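Local coordinates for protein endo-xylogalacturonan hydrolase A (Aspergillus tubingensis, PDB 4C2L) that hydrolyses xylogalacturonan, the xylose-substituted galacturonan backbone found in the hairy regions of pectin, as a secreted family 28 glycoside hydrolase, at residues 267-281 and 314-326. Sequence-based numbering, arbitrary orientation.
Sequences IKTYPSGGDHGTSTV and NPGNAKLTDIVVS. With SO4 (sulfate ion), chain H; SO4 (sulfate ion), chain E.
Strands 279-281 and 319-321 run parallel, their axes 4.7 Å apart and 3° from alignment, with Thr280 paired to Lys319 and Val281 to Leu320. Three backbone bonds join them: Lys319 N to Ser279 O (2.8 Å), Val281 N to Lys319 O and Thr321 N to Val281 O. This is the stacking of successive coils in the right-handed parallel beta-helix of family 28. Thr280 and Lys319 lie on one face of the sheet, Val281 and Leu320 on the other, inside the helix. There Val281 and Leu320 lie side by side, CG2 of Val281 3.7 Å from CD2 of Leu320. Val281 CG1, anti to its own N (chi1 -177°), meets CD1 of Ile323, beyond the corner at Asp322, and the two side chains cross at about a right angle. Ile267, on the neighbouring strand 266-269, closes the cluster tip to tip with Ile323, CD1 of Ile267 4.0 Å from CG2 of Ile323. Nearer the loops, the methyl of Ala318 packs on the side chain of Thr269.

Beyond the strands the contact turns polar. Ser272 grips the carbonyl of Pro315 twice from the same face of its plane: OG at 2.6 Å from Pro315 O, and its backbone N at a longer 3.3 Å and well above the plane. Water 2 links Ser272 OG to Asn314 OD1, while Asn314 ND2 is held by Tyr310 O. Asn317 OD1 takes a bond from Thr278 OG1 (3.2 Å), the donor standing above the amide plane, and another from water 4, which also accepts from Ser279 N. Water 1 joins Asn317 N to Tyr270 O. An apolar interior thus gives way to a hydrated polar seam, where direct and water-mediated bonds tie the loop 270-278 to the segment leading into the next coil.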
loop_
_atom_site.group_PDB
_atom_site.type_symbol
_atom_site.label_atom_id
_atom_site.label_comp_id
_atom_site.label_asym_id
_atom_site.label_seq_id
_atom_site.Cartn_x
_atom_site.Cartn_y
_atom_site.Cartn_z
ATOM N N ILE A 267 4.065 9.270 -9.097
ATOM C CA ILE A 267 2.794 9.972 -8.943
ATOM C C ILE A 267 1.924 9.626 -10.146
ATOM O O ILE A 267 2.411 9.655 -11.281
ATOM C CB ILE A 267 3.012 11.507 -8.877
ATOM C CG1 ILE A 267 3.890 11.852 -7.661
ATOM C CG2 ILE A 267 1.657 12.227 -8.772
ATOM C CD1 ILE A 267 4.383 13.287 -7.620
ATOM N N LYS A 268 0.646 9.302 -9.913
ATOM C CA LYS A 268 -0.259 8.944 -11.002
ATOM C C LYS A 268 -1.544 9.726 -10.868
ATOM O O LYS A 268 -2.228 9.623 -9.855
ATOM C CB LYS A 268 -0.675 7.467 -10.962
ATOM C CG LYS A 268 0.396 6.445 -10.709
ATOM C CD LYS A 268 -0.137 5.048 -11.037
ATOM C CE LYS A 268 -1.300 4.633 -10.154
ATOM N NZ LYS A 268 -1.421 3.141 -10.057
ATOM N N THR A 269 -1.897 10.498 -11.890
ATOM C CA THR A 269 -3.152 11.241 -11.839
ATOM C C THR A 269 -3.916 11.033 -13.141
ATOM O O THR A 269 -3.327 10.864 -14.196
ATOM C CB THR A 269 -2.923 12.750 -11.591
ATOM O OG1 THR A 269 -2.084 13.290 -12.623
ATOM C CG2 THR A 269 -2.238 12.978 -10.227
ATOM N N TYR A 270 -5.241 11.062 -13.048
ATOM C CA TYR A 270 -6.089 11.002 -14.224
ATOM C C TYR A 270 -6.022 12.330 -14.975
ATOM O O TYR A 270 -5.806 13.374 -14.373
ATOM C CB TYR A 270 -7.532 10.736 -13.808
ATOM C CG TYR A 270 -7.810 9.273 -13.536
ATOM C CD1 TYR A 270 -7.552 8.711 -12.282
ATOM C CD2 TYR A 270 -8.352 8.456 -14.532
ATOM C CE1 TYR A 270 -7.809 7.361 -12.033
ATOM C CE2 TYR A 270 -8.615 7.113 -14.291
ATOM C CZ TYR A 270 -8.347 6.577 -13.044
ATOM O OH TYR A 270 -8.618 5.239 -12.819
ATOM N N PRO A 271 -6.204 12.287 -16.297
ATOM C CA PRO A 271 -6.298 13.554 -17.033
ATOM C C PRO A 271 -7.663 14.207 -16.812
ATOM O O PRO A 271 -8.452 13.729 -15.989
ATOM C CB PRO A 271 -6.141 13.108 -18.483
ATOM C CG PRO A 271 -6.742 11.739 -18.492
ATOM C CD PRO A 271 -6.249 11.122 -17.197
ATOM N N SER A 272 -7.948 15.296 -17.529
ATOM C CA SER A 272 -9.250 15.940 -17.397
ATOM C C SER A 272 -10.291 15.237 -18.281
ATOM O O SER A 272 -10.021 14.177 -18.849
ATOM C CB SER A 272 -9.162 17.428 -17.743
ATOM O OG SER A 272 -8.669 17.592 -19.062
ATOM N N GLY A 273 -11.479 15.824 -18.383
ATOM C CA GLY A 273 -12.546 15.247 -19.208
ATOM C C GLY A 273 -13.383 14.234 -18.450
ATOM O O GLY A 273 -13.025 13.798 -17.350
ATOM N N GLY A 274 -14.519 13.863 -19.035
ATOM C CA GLY A 274 -15.410 12.892 -18.421
ATOM C C GLY A 274 -15.783 13.275 -17.007
ATOM O O GLY A 274 -16.130 14.423 -16.737
ATOM N N ASP A 275 -15.692 12.310 -16.099
ATOM C CA ASP A 275 -16.040 12.527 -14.705
ATOM C C ASP A 275 -14.805 12.764 -13.843
ATOM O O ASP A 275 -14.906 12.820 -12.620
ATOM C CB ASP A 275 -16.821 11.325 -14.165
ATOM C CG ASP A 275 -18.241 11.267 -14.702
ATOM O OD1 ASP A 275 -18.666 12.222 -15.395
ATOM O OD2 ASP A 275 -18.936 10.268 -14.422
ATOM N N HIS A 276 -13.650 12.908 -14.484
ATOM C CA HIS A 276 -12.394 13.064 -13.744
ATOM C C HIS A 276 -12.377 14.357 -13.007
ATOM O O HIS A 276 -12.950 15.344 -13.463
ATOM C CB HIS A 276 -11.192 12.998 -14.671
ATOM C CG HIS A 276 -11.127 11.743 -15.506
ATOM N ND1 HIS A 276 -11.398 10.518 -15.002
ATOM C CD2 HIS A 276 -10.794 11.554 -16.839
ATOM C CE1 HIS A 276 -11.270 9.596 -15.977
ATOM N NE2 HIS A 276 -10.890 10.229 -17.098
ATOM N N GLY A 277 -11.717 14.367 -11.853
ATOM C CA GLY A 277 -11.524 15.585 -11.089
ATOM C C GLY A 277 -10.090 16.067 -11.168
ATOM O O GLY A 277 -9.283 15.538 -11.939
ATOM N N THR A 278 -9.768 17.083 -10.377
ATOM C CA THR A 278 -8.413 17.619 -10.367
ATOM C C THR A 278 -7.699 17.027 -9.173
ATOM O O THR A 278 -8.313 16.754 -8.139
ATOM C CB THR A 278 -8.367 19.172 -10.329
ATOM O OG1 THR A 278 -8.901 19.693 -11.555
ATOM C CG2 THR A 278 -6.919 19.684 -10.185
ATOM N N SER A 279 -6.407 16.794 -9.343
ATOM C CA SER A 279 -5.590 16.184 -8.321
ATOM C C SER A 279 -4.645 17.235 -7.774
ATOM O O SER A 279 -4.057 17.989 -8.542
ATOM C CB SER A 279 -4.753 15.070 -8.953
ATOM O OG SER A 279 -5.581 14.043 -9.465
ATOM N N THR A 280 -4.491 17.259 -6.460
ATOM C CA THR A 280 -3.566 18.168 -5.799
ATOM C C THR A 280 -2.604 17.351 -4.964
ATOM O O THR A 280 -3.022 16.564 -4.115
ATOM C CB THR A 280 -4.338 19.169 -4.916
ATOM O OG1 THR A 280 -5.267 19.880 -5.748
ATOM C CG2 THR A 280 -3.410 20.161 -4.254
ATOM N N VAL A 281 -1.306 17.514 -5.212
ATOM C CA VAL A 281 -0.322 16.793 -4.414
ATOM C C VAL A 281 0.655 17.822 -3.914
ATOM O O VAL A 281 1.307 18.503 -4.724
ATOM C CB VAL A 281 0.419 15.720 -5.236
ATOM C CG1 VAL A 281 1.383 14.927 -4.343
ATOM C CG2 VAL A 281 -0.582 14.783 -5.898
ATOM N N ASN A 314 -7.852 16.225 -23.761
ATOM C CA ASN A 314 -8.210 16.431 -22.359
ATOM C C ASN A 314 -6.958 16.465 -21.483
ATOM O O ASN A 314 -6.624 15.460 -20.842
ATOM C CB ASN A 314 -9.136 15.316 -21.875
ATOM C CG ASN A 314 -10.409 15.221 -22.691
ATOM O OD1 ASN A 314 -11.372 15.948 -22.447
ATOM N ND2 ASN A 314 -10.424 14.311 -23.651
ATOM N N PRO A 315 -6.261 17.612 -21.456
ATOM C CA PRO A 315 -4.957 17.644 -20.801
ATOM C C PRO A 315 -5.052 17.443 -19.290
ATOM O O PRO A 315 -6.085 17.733 -18.673
ATOM C CB PRO A 315 -4.428 19.052 -21.129
ATOM C CG PRO A 315 -5.251 19.513 -22.293
ATOM C CD PRO A 315 -6.601 18.922 -22.046
ATOM N N GLY A 316 -3.972 16.935 -18.710
ATOM C CA GLY A 316 -3.870 16.827 -17.263
ATOM C C GLY A 316 -3.640 18.204 -16.664
ATOM O O GLY A 316 -2.938 19.034 -17.252
ATOM N N ASN A 317 -4.247 18.456 -15.507
ATOM C CA ASN A 317 -4.075 19.736 -14.809
ATOM C C ASN A 317 -3.771 19.558 -13.328
ATOM O O ASN A 317 -4.093 20.407 -12.487
ATOM C CB ASN A 317 -5.264 20.681 -15.041
ATOM C CG ASN A 317 -6.604 20.046 -14.713
ATOM O OD1 ASN A 317 -6.708 19.179 -13.841
ATOM N ND2 ASN A 317 -7.647 20.467 -15.438
ATOM N N ALA A 318 -3.114 18.444 -13.010
ATOM C CA ALA A 318 -2.762 18.167 -11.624
ATOM C C ALA A 318 -1.869 19.274 -11.056
ATOM O O ALA A 318 -1.013 19.820 -11.749
ATOM C CB ALA A 318 -2.078 16.810 -11.508
ATOM N N LYS A 319 -2.102 19.620 -9.801
ATOM C CA LYS A 319 -1.298 20.612 -9.122
ATOM C C LYS A 319 -0.326 19.927 -8.180
ATOM O O LYS A 319 -0.691 19.586 -7.057
ATOM C CB LYS A 319 -2.192 21.587 -8.347
ATOM C CG LYS A 319 -1.421 22.787 -7.830
ATOM C CD LYS A 319 -2.296 23.698 -6.979
ATOM C CE LYS A 319 -1.460 24.793 -6.323
ATOM N NZ LYS A 319 -2.350 25.770 -5.614
ATOM N N LEU A 320 0.903 19.732 -8.655
ATOM C CA LEU A 320 1.951 19.126 -7.867
ATOM C C LEU A 320 2.875 20.233 -7.402
ATOM O O LEU A 320 3.405 20.989 -8.221
ATOM C CB LEU A 320 2.728 18.094 -8.698
ATOM C CG LEU A 320 1.913 17.160 -9.623
ATOM C CD1 LEU A 320 2.842 16.220 -10.378
ATOM C CD2 LEU A 320 0.865 16.357 -8.872
ATOM N N THR A 321 3.038 20.362 -6.098
ATOM C CA THR A 321 3.946 21.374 -5.561
ATOM C C THR A 321 4.790 20.800 -4.436
ATOM O O THR A 321 4.338 19.902 -3.701
ATOM C CB THR A 321 3.189 22.633 -5.047
ATOM O OG1 THR A 321 2.234 22.245 -4.056
ATOM C CG2 THR A 321 2.480 23.361 -6.187
ATOM N N ASP A 322 6.014 21.319 -4.308
ATOM C CA ASP A 322 6.941 20.895 -3.258
ATOM C C ASP A 322 7.087 19.378 -3.235
ATOM O O ASP A 322 6.995 18.731 -2.177
ATOM C CB ASP A 322 6.522 21.446 -1.890
ATOM C CG ASP A 322 6.718 22.941 -1.788
ATOM O OD1 ASP A 322 7.833 23.413 -2.083
ATOM O OD2 ASP A 322 5.766 23.648 -1.417
ATOM N N ILE A 323 7.322 18.821 -4.417
ATOM C CA ILE A 323 7.644 17.399 -4.555
ATOM C C ILE A 323 9.166 17.327 -4.559
ATOM O O ILE A 323 9.825 18.022 -5.331
ATOM C CB ILE A 323 7.096 16.768 -5.850
ATOM C CG1 ILE A 323 5.616 17.144 -6.082
ATOM C CG2 ILE A 323 7.344 15.248 -5.851
ATOM C CD1 ILE A 323 4.645 16.709 -4.999
ATOM N N VAL A 324 9.716 16.520 -3.663
ATOM C CA VAL A 324 11.175 16.418 -3.547
ATOM C C VAL A 324 11.586 14.966 -3.744
ATOM O O VAL A 324 11.031 14.061 -3.107
ATOM C CB VAL A 324 11.659 16.941 -2.183
ATOM C CG1 VAL A 324 13.162 16.676 -2.012
ATOM C CG2 VAL A 324 11.333 18.430 -2.049
ATOM N N VAL A 325 12.552 14.757 -4.632
ATOM C CA VAL A 325 13.105 13.431 -4.891
ATOM C C VAL A 325 14.586 13.609 -4.581
ATOM O O VAL A 325 15.288 14.340 -5.295
ATOM C CB VAL A 325 12.869 13.013 -6.358
ATOM C CG1 VAL A 325 13.612 11.730 -6.731
ATOM C CG2 VAL A 325 11.384 12.864 -6.651
ATOM N N SER A 326 15.053 12.974 -3.511
ATOM C CA SER A 326 16.431 13.188 -3.055
ATOM C C SER A 326 17.144 11.891 -2.704
ATOM O O SER A 326 16.554 10.994 -2.105
ATOM C CB SER A 326 16.463 14.147 -1.863
ATOM O OG SER A 326 15.593 13.730 -0.806
HETATM S S SO4 H . -0.064 0.476 -12.065
HETATM O O1 SO4 H . -0.127 -0.395 -13.260
HETATM O O2 SO4 H . -0.714 1.767 -12.368
HETATM O O3 SO4 H . 1.361 0.710 -11.747
HETATM O O4 SO4 H . -0.720 -0.164 -10.896
HETATM S S SO4 E . -5.085 2.614 -8.714
HETATM O O1 SO4 E . -4.228 1.525 -9.229
HETATM O O2 SO4 E . -5.874 3.162 -9.847
HETATM O O3 SO4 E . -4.179 3.609 -8.121
HETATM O O4 SO4 E . -6.035 2.077 -7.725
HETATM O O HOH W 1 -6.109 16.188 -14.759
HETATM O O HOH W 2 -10.949 18.267 -20.727
HETATM O O HOH W 3 -8.705 17.096 -14.339
HETATM O O HOH W 4 -5.629 17.062 -11.986
#